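Local coordinates for autoinducer 2-binding protein LsrB (Clostridium saccharobutylicum DSM 13864, PDB 6DSP) that binds the quorum-sensing signal autoinducer 2 in its cyclic tetrahydroxytetrahydrofuran form and probably serves as its solute-binding receptor, at residues A[277-282]-A[327-332]; A[285-288]-A[292-295]. One frame throughout, in Å; residues are numbered along the deposited sequence.

Contact 1 (A[277-282]-A[327-332]); sequences GAMGCY and GVVLLP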
loop_
_atom_site.group_PDB
_atom_site.type_symbol
_atom_site.label_atom_id
_atom_site.label_comp_id
_atom_site.label_asym_id
_atom_site.label_seq_id
_atom_site.Cartn_x
_atom_site.Cartn_y
_atom_site.Cartn_z
ATOM N N GLY A 277 4.688 -0.809 9.740
ATOM C CA GLY A 277 3.741 -0.365 10.761
ATOM C C GLY A 277 4.456 -0.003 12.048
ATOM O O GLY A 277 4.144 1.003 12.684
ATOM N N ALA A 278 5.442 -0.811 12.433
ATOM C CA ALA A 278 6.218 -0.507 13.631
ATOM C C ALA A 278 6.930 0.828 13.492
ATOM O O ALA A 278 6.935 1.629 14.432
ATOM C CB ALA A 278 7.222 -1.620 13.903
ATOM N N MET A 279 7.539 1.085 12.336
ATOM C CA MET A 279 8.242 2.341 12.140
ATOM C C MET A 279 7.299 3.537 12.212
ATOM O O MET A 279 7.647 4.575 12.789
ATOM C CB MET A 279 8.975 2.313 10.799
ATOM C CG MET A 279 10.188 1.376 10.786
ATOM S SD MET A 279 10.773 1.063 9.109
ATOM C CE MET A 279 11.354 2.687 8.690
ATOM N N GLY A 280 6.119 3.430 11.581
ATOM C CA GLY A 280 5.157 4.515 11.660
ATOM C C GLY A 280 4.765 4.810 13.091
ATOM O O GLY A 280 4.720 5.967 13.515
ATOM N N CYS A 281 4.508 3.759 13.857
ATOM C CA CYS A 281 4.156 3.951 15.260
ATOM C C CYS A 281 5.328 4.484 16.062
ATOM O O CYS A 281 5.139 5.318 16.957
ATOM C CB CYS A 281 3.658 2.640 15.860
ATOM S SG CYS A 281 2.050 2.140 15.204
ATOM N N TYR A 282 6.553 4.050 15.747
ATOM C CA TYR A 282 7.721 4.592 16.437
ATOM C C TYR A 282 7.872 6.096 16.187
ATOM O O TYR A 282 8.156 6.869 17.122
ATOM C CB TYR A 282 9.017 3.880 16.022
ATOM C CG TYR A 282 10.155 4.345 16.896
ATOM C CD1 TYR A 282 10.410 3.731 18.113
ATOM C CD2 TYR A 282 10.930 5.453 16.541
ATOM C CE1 TYR A 282 11.423 4.182 18.953
ATOM C CE2 TYR A 282 11.958 5.915 17.385
ATOM C CZ TYR A 282 12.193 5.266 18.589
ATOM O OH TYR A 282 13.199 5.673 19.452
ATOM N N GLY A 327 7.655 15.547 6.649
ATOM C CA GLY A 327 8.537 14.783 5.790
ATOM C C GLY A 327 8.194 13.308 5.740
ATOM O O GLY A 327 7.184 12.860 6.297
ATOM N N VAL A 328 9.072 12.550 5.077
ATOM C CA VAL A 328 8.804 11.163 4.701
ATOM C C VAL A 328 9.989 10.287 5.085
ATOM O O VAL A 328 11.149 10.643 4.827
ATOM C CB VAL A 328 8.571 11.083 3.171
ATOM C CG1 VAL A 328 8.463 9.628 2.689
ATOM C CG2 VAL A 328 7.370 11.911 2.744
ATOM N N VAL A 329 9.705 9.105 5.632
ATOM C CA VAL A 329 10.705 8.057 5.817
ATOM C C VAL A 329 10.363 6.954 4.826
ATOM O O VAL A 329 9.210 6.518 4.761
ATOM C CB VAL A 329 10.681 7.527 7.260
ATOM C CG1 VAL A 329 11.529 6.281 7.389
ATOM C CG2 VAL A 329 11.149 8.617 8.220
ATOM N N LEU A 330 11.353 6.521 4.040
ATOM C CA LEU A 330 11.176 5.480 3.026
ATOM C C LEU A 330 11.725 4.140 3.507
ATOM O O LEU A 330 12.851 4.069 4.016
ATOM C CB LEU A 330 11.935 5.888 1.752
ATOM C CG LEU A 330 11.284 7.051 0.987
ATOM C CD1 LEU A 330 12.240 7.676 -0.035
ATOM C CD2 LEU A 330 9.974 6.614 0.336
ATOM N N LEU A 331 10.977 3.058 3.267
ATOM C CA LEU A 331 11.547 1.737 3.490
ATOM C C LEU A 331 12.718 1.513 2.536
ATOM O O LEU A 331 12.645 1.893 1.355
ATOM C CB LEU A 331 10.500 0.671 3.200
ATOM C CG LEU A 331 9.330 0.595 4.174
ATOM C CD1 LEU A 331 8.523 -0.639 3.824
ATOM C CD2 LEU A 331 9.797 0.564 5.630
ATOM N N PRO A 332 13.792 0.867 2.997
ATOM C CA PRO A 332 14.954 0.651 2.131
ATOM C C PRO A 332 14.782 -0.425 1.079
ATOM O O PRO A 332 15.588 -0.479 0.145
ATOM C CB PRO A 332 16.059 0.253 3.121
ATOM C CG PRO A 332 15.352 -0.342 4.268
ATOM C CD PRO A 332 14.063 0.466 4.387
#
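Within helix 273-288, M279 is the residue of 277-282 that reaches V329 and L331 on the segment 327-332. M279 points its CB toward the strand, and its long, unbranched and flexible chain can extend from the helix to the sheet. The chain runs out nearly straight at chi2 (166°) and then bends at chi3 (67°), which brings the terminal methyl round to the two branched side chains. M279 SD lies against one branch of L331, 3.6 Å from L331 CD2. Beyond the bend, M279 CE touches V329 CG1 at 3.8 Å and is 4.0 Å from L331 CD2, so the thioether end meets both residues. This is helix-on-sheet packing in an α/β lobe of a periplasmic binding protein: M279 also rests on V122 of strand 120-123, the neighbour of 327-330 in the mixed sheet. V329 presents a beta-branched side chain, compact and well suited to a strand, whereas L331, just past the strand, brings its branch nearer than its CB direction would suggest. L331 also touches W271 of the ligand pocket, and its side chain is about 9 Å from the bound autoinducer. Other residues of the helix segment serve different neighbours: the small methyl of A278 lies against Y46 and W50 of helix 34-50, and C281 touches V24 and F26 of strand 23-27.

Contact 2 (A[285-288]-A[292-295]); sequences YYIA and SVKV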
loop_
_atom_site.group_PDB
_atom_site.type_symbol
_atom_site.label_atom_id
_atom_site.label_comp_id
_atom_site.label_asym_id
_atom_site.label_seq_id
_atom_site.Cartn_x
_atom_site.Cartn_y
_atom_site.Cartn_z
ATOM N N TYR A 285 5.365 7.915 18.284
ATOM C CA TYR A 285 5.775 7.872 19.686
ATOM C C TYR A 285 6.947 8.805 19.942
ATOM O O TYR A 285 6.984 9.517 20.950
ATOM C CB TYR A 285 6.158 6.438 20.033
ATOM C CG TYR A 285 7.088 6.294 21.203
ATOM C CD1 TYR A 285 6.609 6.347 22.506
ATOM C CD2 TYR A 285 8.438 6.044 21.005
ATOM C CE1 TYR A 285 7.468 6.202 23.600
ATOM C CE2 TYR A 285 9.309 5.889 22.087
ATOM C CZ TYR A 285 8.811 5.974 23.375
ATOM O OH TYR A 285 9.677 5.816 24.435
ATOM N N TYR A 286 7.911 8.821 19.022
ATOM C CA TYR A 286 9.112 9.629 19.190
ATOM C C TYR A 286 8.763 11.106 19.221
ATOM O O TYR A 286 9.259 11.861 20.078
ATOM C CB TYR A 286 10.059 9.310 18.029
ATOM C CG TYR A 286 11.413 9.957 18.108
ATOM C CD1 TYR A 286 12.399 9.445 18.925
ATOM C CD2 TYR A 286 11.712 11.065 17.337
ATOM C CE1 TYR A 286 13.658 10.026 18.999
ATOM C CE2 TYR A 286 12.970 11.653 17.387
ATOM C CZ TYR A 286 13.955 11.126 18.228
ATOM O OH TYR A 286 15.224 11.669 18.323
ATOM N N ILE A 287 7.875 11.532 18.324
ATOM C CA ILE A 287 7.449 12.931 18.322
ATOM C C ILE A 287 6.552 13.237 19.516
ATOM O O ILE A 287 6.731 14.259 20.194
ATOM C CB ILE A 287 6.764 13.258 16.994
ATOM C CG1 ILE A 287 7.770 13.176 15.837
ATOM C CG2 ILE A 287 6.073 14.634 17.074
ATOM C CD1 ILE A 287 7.049 13.185 14.494
ATOM N N ALA A 288 5.596 12.348 19.816
ATOM C CA ALA A 288 4.693 12.582 20.949
ATOM C C ALA A 288 5.430 12.607 22.282
ATOM O O ALA A 288 4.943 13.222 23.241
ATOM C CB ALA A 288 3.598 11.523 20.955
ATOM N N SER A 292 11.838 16.661 18.568
ATOM C CA SER A 292 11.538 17.338 17.328
ATOM C C SER A 292 12.104 16.518 16.185
ATOM O O SER A 292 13.162 15.896 16.301
ATOM C CB SER A 292 12.169 18.721 17.314
ATOM O OG SER A 292 13.563 18.618 17.057
ATOM N N VAL A 293 11.388 16.505 15.080
ATOM C CA VAL A 293 11.826 15.798 13.893
ATOM C C VAL A 293 11.732 16.761 12.722
ATOM O O VAL A 293 10.680 17.376 12.505
ATOM C CB VAL A 293 10.933 14.572 13.638
ATOM C CG1 VAL A 293 11.257 13.980 12.291
ATOM C CG2 VAL A 293 11.135 13.533 14.741
ATOM N N LYS A 294 12.827 16.903 11.971
ATOM C CA LYS A 294 12.850 17.746 10.780
ATOM C C LYS A 294 13.479 17.004 9.615
ATOM O O LYS A 294 14.252 16.071 9.797
ATOM C CB LYS A 294 13.619 19.047 11.029
ATOM C CG LYS A 294 12.862 19.940 11.989
ATOM C CD LYS A 294 13.586 21.251 12.216
ATOM C CE LYS A 294 12.733 22.171 13.084
ATOM N NZ LYS A 294 12.246 21.501 14.293
ATOM N N VAL A 295 13.117 17.442 8.404
ATOM C CA VAL A 295 13.736 16.914 7.198
ATOM C C VAL A 295 15.246 17.010 7.324
ATOM O O VAL A 295 15.794 18.045 7.730
ATOM C CB VAL A 295 13.206 17.655 5.955
ATOM C CG1 VAL A 295 13.988 17.233 4.693
ATOM C CG2 VAL A 295 11.721 17.380 5.768
#
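V293 packs against Y286 and I287 in a local apolar contact, formed where the chain doubles back after the last turn of helix 273-288 and heads for strand 298-301. The nearest CA atoms are those of I287 and S292, 6.1 Å apart. V293 directs its CB toward the helix, and CG2 is the branch that does the work. V293 CG2 comes 3.6 Å from both I287 CG1 and Y286 CD2, and 3.7 Å from Y286 CE2. It lies near the plane of the tyrosine ring, at the edge and not over a face. Y286 reaches it because its ring carbon CG stands anti to the backbone N (chi1 -174°), which carries the ring out to the returning chain. On I287, CG1 offers the nearest surface, with I287 CD1 farther at 4.1 Å from V293 CG2; the two aliphatic side chains cross at about a right angle. Tyrosine suits this partly exposed place by combining an apolar ring edge with a polar hydroxyl. S292, whose CB points away from the helix, is exposed, as befits a small polar residue. N291 hydrogen-bonds through ND2 to Y286 O at the helix end, and V293 also touches V309 of strand 305-311 and I299 of strand 298-301. No hydrogen bond forms between 285-288 and 292-295, so their contact rests on nondirectional van der Waals packing about V293 CG2.

Both contacts draw on helix 273-288, and contact 2 is nested in the chain between the two segments of contact 1; their centres are about 12 Å apart. Contact 1 is core: its three touching residues are buried, and it joins the helix to the strand and the residues just past it, distant in sequence and nearer the bound ligand. The centre of contact 2 lies about 23 Å from the centre of the chain, that of contact 1 about 13 Å; contact 2 is partly buried and ties the helix end to the loop that follows. Each is apolar, but a flexible thioether does the reaching in one and a rigid ring edge takes part in the other. The segments also meet where G327 CA packs 4.1 Å from V295 CG2.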